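Local coordinates for protein BauA (Acinetobacter baumannii, PDB 6HCP) that serves as the outer-membrane receptor for ferric preacinetobactin and probably imports this iron-loaded siderophore as a TonB-dependent transporter, at residues H526-F531 against R561-S566; G579-L584 against N607-G612; N629-S634 against R649-V654. One frame throughout, in Å; residues are numbered along the deposited sequence.

Contact 1 (H526-F531 against R561-S566). With C8E ((hydroxyethyloxy)tri(ethyloxy)octane), chain B.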
# COMPACT_ATOMS: atom_id res chain seq x y z
N HIS A 526 -23.46 26.54 -4.11
CA HIS A 526 -22.86 26.82 -2.81
C HIS A 526 -23.95 27.08 -1.77
O HIS A 526 -24.97 27.71 -2.08
CB HIS A 526 -21.98 28.08 -2.86
CG HIS A 526 -20.79 27.97 -3.74
ND1 HIS A 526 -19.52 27.76 -3.23
CD2 HIS A 526 -20.64 28.16 -5.07
CE1 HIS A 526 -18.65 27.77 -4.23
NE2 HIS A 526 -19.32 27.96 -5.37
N THR A 527 -23.67 26.71 -0.51
CA THR A 527 -24.45 27.11 0.66
C THR A 527 -23.48 27.65 1.72
O THR A 527 -22.41 27.06 1.95
CB THR A 527 -25.27 25.94 1.23
OG1 THR A 527 -26.10 25.41 0.20
CG2 THR A 527 -26.14 26.33 2.40
N LEU A 528 -23.84 28.79 2.31
CA LEU A 528 -23.13 29.34 3.43
C LEU A 528 -24.14 29.58 4.55
O LEU A 528 -25.10 30.31 4.33
CB LEU A 528 -22.42 30.64 3.02
CG LEU A 528 -21.69 31.36 4.16
CD1 LEU A 528 -20.49 30.55 4.62
CD2 LEU A 528 -21.26 32.76 3.75
N SER A 529 -23.98 28.91 5.69
CA SER A 529 -24.93 29.10 6.79
C SER A 529 -24.25 29.19 8.15
O SER A 529 -23.18 28.65 8.37
CB SER A 529 -26.02 28.06 6.77
OG SER A 529 -25.47 26.77 6.66
N ALA A 530 -24.92 29.92 9.05
CA ALA A 530 -24.50 30.10 10.41
C ALA A 530 -25.69 29.77 11.31
O ALA A 530 -26.83 30.09 10.99
CB ALA A 530 -24.03 31.51 10.61
N PHE A 531 -25.41 29.11 12.43
CA PHE A 531 -26.47 28.67 13.30
C PHE A 531 -26.02 28.75 14.75
O PHE A 531 -24.85 28.70 15.07
CB PHE A 531 -26.90 27.24 12.94
CG PHE A 531 -25.82 26.20 13.15
CD1 PHE A 531 -25.59 25.65 14.39
CD2 PHE A 531 -25.06 25.76 12.08
CE1 PHE A 531 -24.60 24.68 14.56
CE2 PHE A 531 -24.08 24.81 12.25
CZ PHE A 531 -23.86 24.25 13.49
N ARG A 561 -22.65 26.60 18.22
CA ARG A 561 -22.59 27.64 17.25
C ARG A 561 -21.72 27.16 16.10
O ARG A 561 -20.65 26.61 16.32
CB ARG A 561 -21.99 28.92 17.83
CG ARG A 561 -22.87 29.63 18.85
CD ARG A 561 -22.11 30.73 19.59
NE ARG A 561 -23.05 31.55 20.36
CZ ARG A 561 -22.72 32.40 21.34
NH1 ARG A 561 -21.46 32.59 21.68
NH2 ARG A 561 -23.67 33.08 21.96
N GLY A 562 -22.15 27.42 14.87
CA GLY A 562 -21.42 26.91 13.75
C GLY A 562 -21.54 27.80 12.52
O GLY A 562 -22.50 28.55 12.35
N ILE A 563 -20.56 27.63 11.63
CA ILE A 563 -20.55 28.20 10.31
C ILE A 563 -20.19 27.09 9.32
O ILE A 563 -19.26 26.31 9.57
CB ILE A 563 -19.54 29.36 10.24
CG1 ILE A 563 -19.91 30.52 11.17
CG2 ILE A 563 -19.37 29.83 8.80
CD1 ILE A 563 -18.77 31.47 11.42
N GLU A 564 -20.93 27.02 8.22
CA GLU A 564 -20.84 25.95 7.21
C GLU A 564 -20.69 26.59 5.82
O GLU A 564 -21.53 27.40 5.45
CB GLU A 564 -22.11 25.09 7.23
CG GLU A 564 -22.60 24.66 8.60
CD GLU A 564 -24.08 24.28 8.66
OE1 GLU A 564 -24.41 23.14 9.03
OE2 GLU A 564 -24.91 25.13 8.31
N TRP A 565 -19.67 26.19 5.05
CA TRP A 565 -19.60 26.47 3.63
C TRP A 565 -19.53 25.15 2.89
O TRP A 565 -18.63 24.37 3.15
CB TRP A 565 -18.40 27.36 3.28
CG TRP A 565 -18.19 27.51 1.81
CD1 TRP A 565 -19.15 27.65 0.85
CD2 TRP A 565 -16.93 27.51 1.11
NE1 TRP A 565 -18.57 27.70 -0.40
CE2 TRP A 565 -17.21 27.64 -0.26
CE3 TRP A 565 -15.59 27.42 1.51
CZ2 TRP A 565 -16.21 27.66 -1.23
CZ3 TRP A 565 -14.60 27.41 0.55
CH2 TRP A 565 -14.91 27.54 -0.80
N SER A 566 -20.54 24.85 2.06
CA SER A 566 -20.51 23.62 1.30
C SER A 566 -20.93 23.87 -0.15
O SER A 566 -21.44 24.95 -0.49
CB SER A 566 -21.34 22.54 1.94
OG SER A 566 -22.67 22.96 2.06
C1 C8E B . -18.62 30.70 15.18
C2 C8E B . -20.10 30.52 14.93
C3 C8E B . -20.82 31.83 14.60
C4 C8E B . -22.33 31.74 14.83
C5 C8E B . -22.80 32.86 15.75
C6 C8E B . -24.31 32.81 15.95
C7 C8E B . -25.05 32.57 14.63
C8 C8E B . -26.54 32.89 14.79
O9 C8E B . -27.13 32.96 13.50
C10 C8E B . -28.56 33.12 13.57
C11 C8E B . -28.98 34.58 13.33
O12 C8E B . -30.41 34.71 13.29
C13 C8E B . -30.88 35.87 12.59
C14 C8E B . -32.33 35.65 12.17
O15 C8E B . -32.89 34.50 12.83
C16 C8E B . -33.99 34.83 13.69
C17 C8E B . -35.24 34.04 13.35
O18 C8E B . -35.77 34.40 12.06
C19 C8E B . -36.81 35.37 12.13
C20 C8E B . -37.52 35.45 10.80
O21 C8E B . -37.24 34.21 10.14
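His526 and Trp565 lie side by side, rim to rim and almost coplanar, their ring planes only 5° apart. The indole NE1 gives its hydrogen to His526 ND1 at 3.0 Å, in the plane of both rings and nearly straight at 163°. Trp565 CG stands anti to the backbone N, and the further turn about CB-CG (chi2 40°) brings the NE1 edge round to His526. An imidazole nitrogen that accepts lets a polar edge of tryptophan be satisfied on the wall of the barrel.

On the face carrying Ser529, Phe531 and Glu564, the Phe531 ring lies over Gly562, whose CA sits 3.8 Å from the ring centroid in a CH-pi contact. Glycine suits the place because the ring rests directly on its backbone. Glu564 presents its carboxylate carbon CD to the edge of that ring, 3.6 Å from Phe531 CE2. Ser529 OG donates to Glu564 OE2, but the modelled separation is implausibly short and its exact value doubtful. Arg107 forms a salt bridge with Glu564 OE2, and Ser90 bonds OE1, so this buried acid faces the plug.

On the opposite face, with Leu528, Ala530, Ile563 and Trp565, Ile563 CG1 meets the alkyl carbon C2 of a bound detergent at 3.8 Å. Paired backbone bonds join the antiparallel strands 524-541 and 549-569 at Thr527/Ser566, Ser529/Glu564 and Phe531/Gly562; strands 508-520 and 575-590 extend the wall on either side.

Contact 2 (G579-L584 against N607-G612). With C8E ((hydroxyethyloxy)tri(ethyloxy)octane), chain C.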
# COMPACT_ATOMS: atom_id res chain seq x y z
N GLY A 579 -18.24 19.03 -1.25
CA GLY A 579 -17.59 19.12 0.03
C GLY A 579 -17.82 20.46 0.68
O GLY A 579 -18.80 21.15 0.39
N GLY A 580 -16.93 20.79 1.60
CA GLY A 580 -17.05 22.02 2.34
C GLY A 580 -16.17 22.05 3.58
O GLY A 580 -15.36 21.12 3.85
N PHE A 581 -16.35 23.13 4.32
CA PHE A 581 -15.61 23.45 5.53
C PHE A 581 -16.62 23.88 6.60
O PHE A 581 -17.58 24.59 6.30
CB PHE A 581 -14.62 24.59 5.29
CG PHE A 581 -13.69 24.36 4.13
CD1 PHE A 581 -14.10 24.60 2.82
CD2 PHE A 581 -12.42 23.82 4.32
CE1 PHE A 581 -13.28 24.28 1.75
CE2 PHE A 581 -11.57 23.58 3.25
CZ PHE A 581 -12.03 23.75 1.96
N THR A 582 -16.39 23.44 7.84
CA THR A 582 -17.19 23.91 8.96
C THR A 582 -16.30 24.26 10.15
O THR A 582 -15.25 23.67 10.35
CB THR A 582 -18.19 22.86 9.43
OG1 THR A 582 -17.42 21.68 9.65
CG2 THR A 582 -19.34 22.66 8.47
N TYR A 583 -16.73 25.30 10.88
CA TYR A 583 -16.26 25.58 12.22
C TYR A 583 -17.44 25.42 13.18
O TYR A 583 -18.53 25.95 12.93
CB TYR A 583 -15.72 27.01 12.34
CG TYR A 583 -15.39 27.41 13.76
CD1 TYR A 583 -14.30 26.85 14.43
CD2 TYR A 583 -16.25 28.22 14.49
CE1 TYR A 583 -14.09 27.08 15.78
CE2 TYR A 583 -16.02 28.50 15.83
CZ TYR A 583 -14.94 27.92 16.48
OH TYR A 583 -14.71 28.23 17.79
N LEU A 584 -17.23 24.62 14.22
CA LEU A 584 -18.24 24.36 15.24
C LEU A 584 -17.66 24.71 16.61
O LEU A 584 -16.53 24.31 16.93
CB LEU A 584 -18.60 22.87 15.15
CG LEU A 584 -19.52 22.34 16.24
CD1 LEU A 584 -20.93 22.85 16.01
CD2 LEU A 584 -19.50 20.82 16.25
N ASN A 607 -13.32 21.61 13.87
CA ASN A 607 -13.03 21.96 12.47
C ASN A 607 -13.18 20.70 11.61
O ASN A 607 -12.58 19.70 11.91
CB ASN A 607 -11.63 22.55 12.29
CG ASN A 607 -11.36 23.74 13.19
OD1 ASN A 607 -12.24 24.53 13.45
ND2 ASN A 607 -10.10 24.01 13.47
N GLN A 608 -13.82 20.85 10.44
CA GLN A 608 -13.84 19.80 9.42
C GLN A 608 -13.64 20.43 8.05
O GLN A 608 -14.16 21.51 7.75
CB GLN A 608 -15.17 19.06 9.40
CG GLN A 608 -15.49 18.28 10.66
CD GLN A 608 -16.57 17.26 10.37
OE1 GLN A 608 -16.67 16.74 9.27
NE2 GLN A 608 -17.55 17.18 11.25
N ALA A 609 -12.90 19.71 7.20
CA ALA A 609 -12.76 20.03 5.80
C ALA A 609 -12.85 18.73 5.00
O ALA A 609 -12.16 17.75 5.32
CB ALA A 609 -11.43 20.70 5.56
N LYS A 610 -13.80 18.69 4.07
CA LYS A 610 -14.03 17.52 3.27
C LYS A 610 -14.11 17.94 1.80
O LYS A 610 -14.74 18.92 1.48
CB LYS A 610 -15.32 16.82 3.70
CG LYS A 610 -15.27 16.15 5.06
CD LYS A 610 -16.60 15.58 5.53
CE LYS A 610 -16.47 14.91 6.88
NZ LYS A 610 -17.79 14.47 7.40
N LEU A 611 -13.54 17.11 0.92
CA LEU A 611 -13.66 17.34 -0.51
C LEU A 611 -13.63 16.01 -1.23
O LEU A 611 -12.73 15.20 -1.02
CB LEU A 611 -12.50 18.24 -0.97
CG LEU A 611 -12.52 18.59 -2.46
CD1 LEU A 611 -13.82 19.27 -2.83
CD2 LEU A 611 -11.34 19.48 -2.81
N GLY A 612 -14.64 15.80 -2.07
CA GLY A 612 -14.70 14.68 -2.98
C GLY A 612 -14.75 15.19 -4.41
O GLY A 612 -15.49 16.13 -4.73
C1 C8E C . -16.73 28.88 6.52
C2 C8E C . -15.26 28.63 6.71
C3 C8E C . -15.00 27.54 7.76
C4 C8E C . -13.50 27.28 7.86
C5 C8E C . -13.17 26.09 8.76
C6 C8E C . -11.80 25.50 8.43
C7 C8E C . -11.62 24.14 9.11
C8 C8E C . -10.50 23.30 8.47
O9 C8E C . -9.85 22.48 9.44
C10 C8E C . -9.56 21.12 9.07
C11 C8E C . -8.90 20.36 10.21
O12 C8E C . -7.48 20.32 10.15
C13 C8E C . -6.85 20.91 11.33
C14 C8E C . -6.10 19.89 12.22
O15 C8E C . -6.12 20.14 13.66
C16 C8E C . -5.72 18.97 14.45
C17 C8E C . -5.81 19.11 16.01
O18 C8E C . -5.13 17.95 16.58
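Phe581 and Ala609 meet on a beta hairpin of the TonB-dependent receptor barrel, in which strand 575-590 returns as strand 599-618 almost exactly antiparallel. Main-chain bonding holds neighbouring strands of the wall together, and here two hydrogen-bonded pairs do so. Gly580 and Lys610 exchange both of their backbone bonds, with Gly580 N 2.9 Å from Lys610 O; Thr582 and Gln608 do the same, Gln608 N reaching Thr582 O at a longer 3.2 Å.

Side chains alternate between the two faces. On the face of Phe581 and Ala609, the small methyl of alanine makes room for its neighbour: Ala609 CB touches Phe581 CD2 at 3.5 Å, coming obliquely to the ring. The ring also meets Trp565 of the preceding strand. Gly579 belongs to the same face, with backbone angles that glycine alone tolerates comfortably; its CA packs 3.2 Å from Lys610 O.

The other face looks at the plug and is polar. Thr582 OG1 lies between the backbone N and the carbonyl carbon, 3.5 Å from Gln608 CB, and is hydrogen-bonded to Pro89 O. The two side chains run side by side in the same direction. Lys610 is long enough to cross to the plug: its fully extended chain carries NZ to the carbonyl oxygens of Ala85, Asp88 and Ile91, three acceptors for one buried ammonium group.

Detergent of chain C runs over the Phe581 side of the hairpin. Its alkyl carbon C3 comes within 3.9 Å of Phe581 CB, and at the first polar atom of its head O9 lies 3.4 Å from Asn607 CB.

Contact 3 (N629-S634 against R649-V654). With C8E ((hydroxyethyloxy)tri(ethyloxy)octane), chain C; C8E ((hydroxyethyloxy)tri(ethyloxy)octane), chain D.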
# COMPACT_ATOMS: atom_id res chain seq x y z
N ASN A 629 -11.05 11.55 -2.35
CA ASN A 629 -11.66 12.21 -1.21
C ASN A 629 -10.59 12.50 -0.16
O ASN A 629 -9.73 11.64 0.12
CB ASN A 629 -12.75 11.35 -0.58
CG ASN A 629 -14.00 11.30 -1.42
OD1 ASN A 629 -14.06 10.53 -2.37
ND2 ASN A 629 -15.02 12.05 -1.01
N ILE A 630 -10.71 13.67 0.46
CA ILE A 630 -9.98 14.00 1.66
C ILE A 630 -10.98 14.40 2.75
O ILE A 630 -12.02 14.99 2.48
CB ILE A 630 -8.94 15.10 1.39
CG1 ILE A 630 -8.06 15.37 2.61
CG2 ILE A 630 -9.61 16.38 0.92
CD1 ILE A 630 -6.78 16.12 2.30
N ASN A 631 -10.67 13.99 3.98
CA ASN A 631 -11.51 14.20 5.14
C ASN A 631 -10.58 14.56 6.30
O ASN A 631 -9.85 13.72 6.77
CB ASN A 631 -12.37 12.95 5.39
CG ASN A 631 -13.04 12.90 6.75
OD1 ASN A 631 -13.14 13.91 7.44
ND2 ASN A 631 -13.44 11.71 7.19
N ALA A 632 -10.53 15.84 6.66
CA ALA A 632 -9.63 16.37 7.67
C ALA A 632 -10.44 16.94 8.82
O ALA A 632 -11.27 17.84 8.62
CB ALA A 632 -8.74 17.43 7.07
N VAL A 633 -10.16 16.47 10.03
CA VAL A 633 -10.80 17.01 11.23
C VAL A 633 -9.75 17.33 12.29
O VAL A 633 -8.68 16.75 12.31
CB VAL A 633 -11.89 16.07 11.78
CG1 VAL A 633 -12.87 15.67 10.69
CG2 VAL A 633 -11.31 14.84 12.45
N SER A 634 -10.14 18.21 13.22
CA SER A 634 -9.33 18.61 14.35
C SER A 634 -9.65 17.71 15.56
O SER A 634 -10.38 16.73 15.47
CB SER A 634 -9.54 20.06 14.66
OG SER A 634 -10.91 20.34 14.90
N ARG A 649 -7.40 13.85 12.62
CA ARG A 649 -6.79 12.99 11.62
C ARG A 649 -7.30 13.39 10.24
O ARG A 649 -8.34 14.06 10.10
CB ARG A 649 -7.01 11.50 11.93
CG ARG A 649 -8.29 10.90 11.38
CD ARG A 649 -9.56 11.26 12.15
NE ARG A 649 -9.43 11.06 13.59
CZ ARG A 649 -10.43 11.20 14.47
NH1 ARG A 649 -10.14 11.14 15.76
NH2 ARG A 649 -11.69 11.36 14.04
N THR A 650 -6.51 13.05 9.24
CA THR A 650 -6.82 13.32 7.84
C THR A 650 -6.81 11.99 7.11
O THR A 650 -5.84 11.26 7.18
CB THR A 650 -5.84 14.34 7.24
OG1 THR A 650 -6.05 15.60 7.86
CG2 THR A 650 -6.05 14.53 5.75
N LEU A 651 -7.93 11.65 6.47
CA LEU A 651 -8.08 10.39 5.76
C LEU A 651 -8.21 10.67 4.26
O LEU A 651 -8.86 11.62 3.85
CB LEU A 651 -9.31 9.66 6.30
CG LEU A 651 -9.31 9.41 7.82
CD1 LEU A 651 -10.58 8.69 8.25
CD2 LEU A 651 -8.09 8.59 8.25
N LEU A 652 -7.62 9.77 3.45
CA LEU A 652 -7.68 9.84 2.01
C LEU A 652 -8.43 8.62 1.50
O LEU A 652 -8.20 7.51 1.98
CB LEU A 652 -6.27 9.85 1.42
CG LEU A 652 -5.37 11.01 1.83
CD1 LEU A 652 -4.01 10.87 1.12
CD2 LEU A 652 -6.00 12.34 1.51
N ASP A 653 -9.20 8.82 0.43
CA ASP A 653 -9.82 7.74 -0.30
C ASP A 653 -9.54 7.96 -1.80
O ASP A 653 -9.46 9.09 -2.26
CB ASP A 653 -11.33 7.67 -0.03
CG ASP A 653 -11.74 7.90 1.41
OD1 ASP A 653 -11.23 7.16 2.31
OD2 ASP A 653 -12.63 8.77 1.63
N VAL A 654 -9.50 6.87 -2.56
CA VAL A 654 -9.37 6.98 -4.02
C VAL A 654 -10.28 5.95 -4.68
O VAL A 654 -10.59 4.91 -4.12
CB VAL A 654 -7.91 6.77 -4.48
CG1 VAL A 654 -7.04 7.93 -4.04
CG2 VAL A 654 -7.36 5.44 -3.99
C1 C8E C . -16.73 28.88 6.52
C2 C8E C . -15.26 28.63 6.71
C3 C8E C . -15.00 27.54 7.76
C4 C8E C . -13.50 27.28 7.86
C5 C8E C . -13.17 26.09 8.76
C6 C8E C . -11.80 25.50 8.43
C7 C8E C . -11.62 24.14 9.11
C8 C8E C . -10.50 23.30 8.47
O9 C8E C . -9.85 22.48 9.44
C10 C8E C . -9.56 21.12 9.07
C11 C8E C . -8.90 20.36 10.21
O12 C8E C . -7.48 20.32 10.15
C13 C8E C . -6.85 20.91 11.33
C14 C8E C . -6.10 19.89 12.22
O15 C8E C . -6.12 20.14 13.66
C16 C8E C . -5.72 18.97 14.45
C17 C8E C . -5.81 19.11 16.01
O18 C8E C . -5.13 17.95 16.58
C1 C8E D . -5.26 10.64 -3.91
C2 C8E D . -6.11 11.89 -3.99
C3 C8E D . -6.96 11.97 -2.74
C4 C8E D . -7.41 13.40 -2.43
C5 C8E D . -8.20 14.03 -3.56
C6 C8E D . -9.26 14.97 -3.04
C7 C8E D . -9.74 15.93 -4.12
C8 C8E D . -8.94 15.75 -5.41
O HOH W 1 -10.85 12.61 9.31
O HOH W 2 -6.16 16.29 10.61
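Asn629 and Asp653 are joined by two backbone hydrogen bonds, Asn629 N to Asp653 O and Asp653 N to Asn629 O, both of 2.9 Å. Asn631 and Leu651 form the next such pair, though Asn631 N reaches Leu651 O along a noticeably bent path of 142°. Beyond it, Val633 N donates to Arg649 O.

Water joins the strands where they near the end of the pairing. One molecule donates to both Asn631 O and Arg649 O, at 2.9 Å from the former, giving each carbonyl a partner besides its amide. A second lies 2.8 Å from Thr650 OG1 and donates to Val633 O, linking a threonine side chain to the main chain of the facing strand.

Apolar packing occupies the face of Ile630, Ala632, Thr650 and Leu652. Ile630 and Leu652 point the same way side by side, and Ile630 CG1 touches Leu652 CD2 at 3.8 Å. The methyl Thr650 CG2 meets the same CG1 at 3.8 Å, while Thr650 OG1 lies against Ala632 CB. Ile630 packs on Phe186 and Leu652 on Tyr180 of a second subunit, where branched aliphatic groups suit aromatic neighbours, while Thr650 meets Asp183 of that subunit.

The other face is mixed: Asn629, Asn631, Arg649 and Asp653 share it with Val633 and Leu651. Asp653 OD2 comes 3.4 Å from Asn629 CB, while OD1 accepts from Asn675 N. The chain of Arg649, bent at chi2 (-77°) and chi3 (-49°), lies side by side with Val633, NH2 3.8 Å from Val633 CG2. Gln636 holds NH1, and Tyr92 OH takes NH2. A mainly apolar outer face and an inner face that carries the charged groups, on one antiparallel hairpin of strands 622-637 and 645-662, are characteristic of the outer-membrane beta-barrel.

In the fold
The three contacts take six consecutive strands of the barrel wall in pairs, and backbone bonds stitch the pairs together: Trp565 O to Phe581 N between contacts 1 and 2, Ala609 O to Ala632 N between contacts 2 and 3. Contacts 1 and 3, with centres about 20 Å apart, do not touch. Contact 1 is partly buried, the other two mostly buried. In each the charged groups on the inner face differ: a carboxylate paired with arginine in contact 1, an ammonium among plug carbonyls in contact 2, and an arginine held by Gln636 and Tyr92 in contact 3, where waters also bridge the two strands. One detergent molecule spans contacts 2 and 3, and contact 3 alone meets a second subunit.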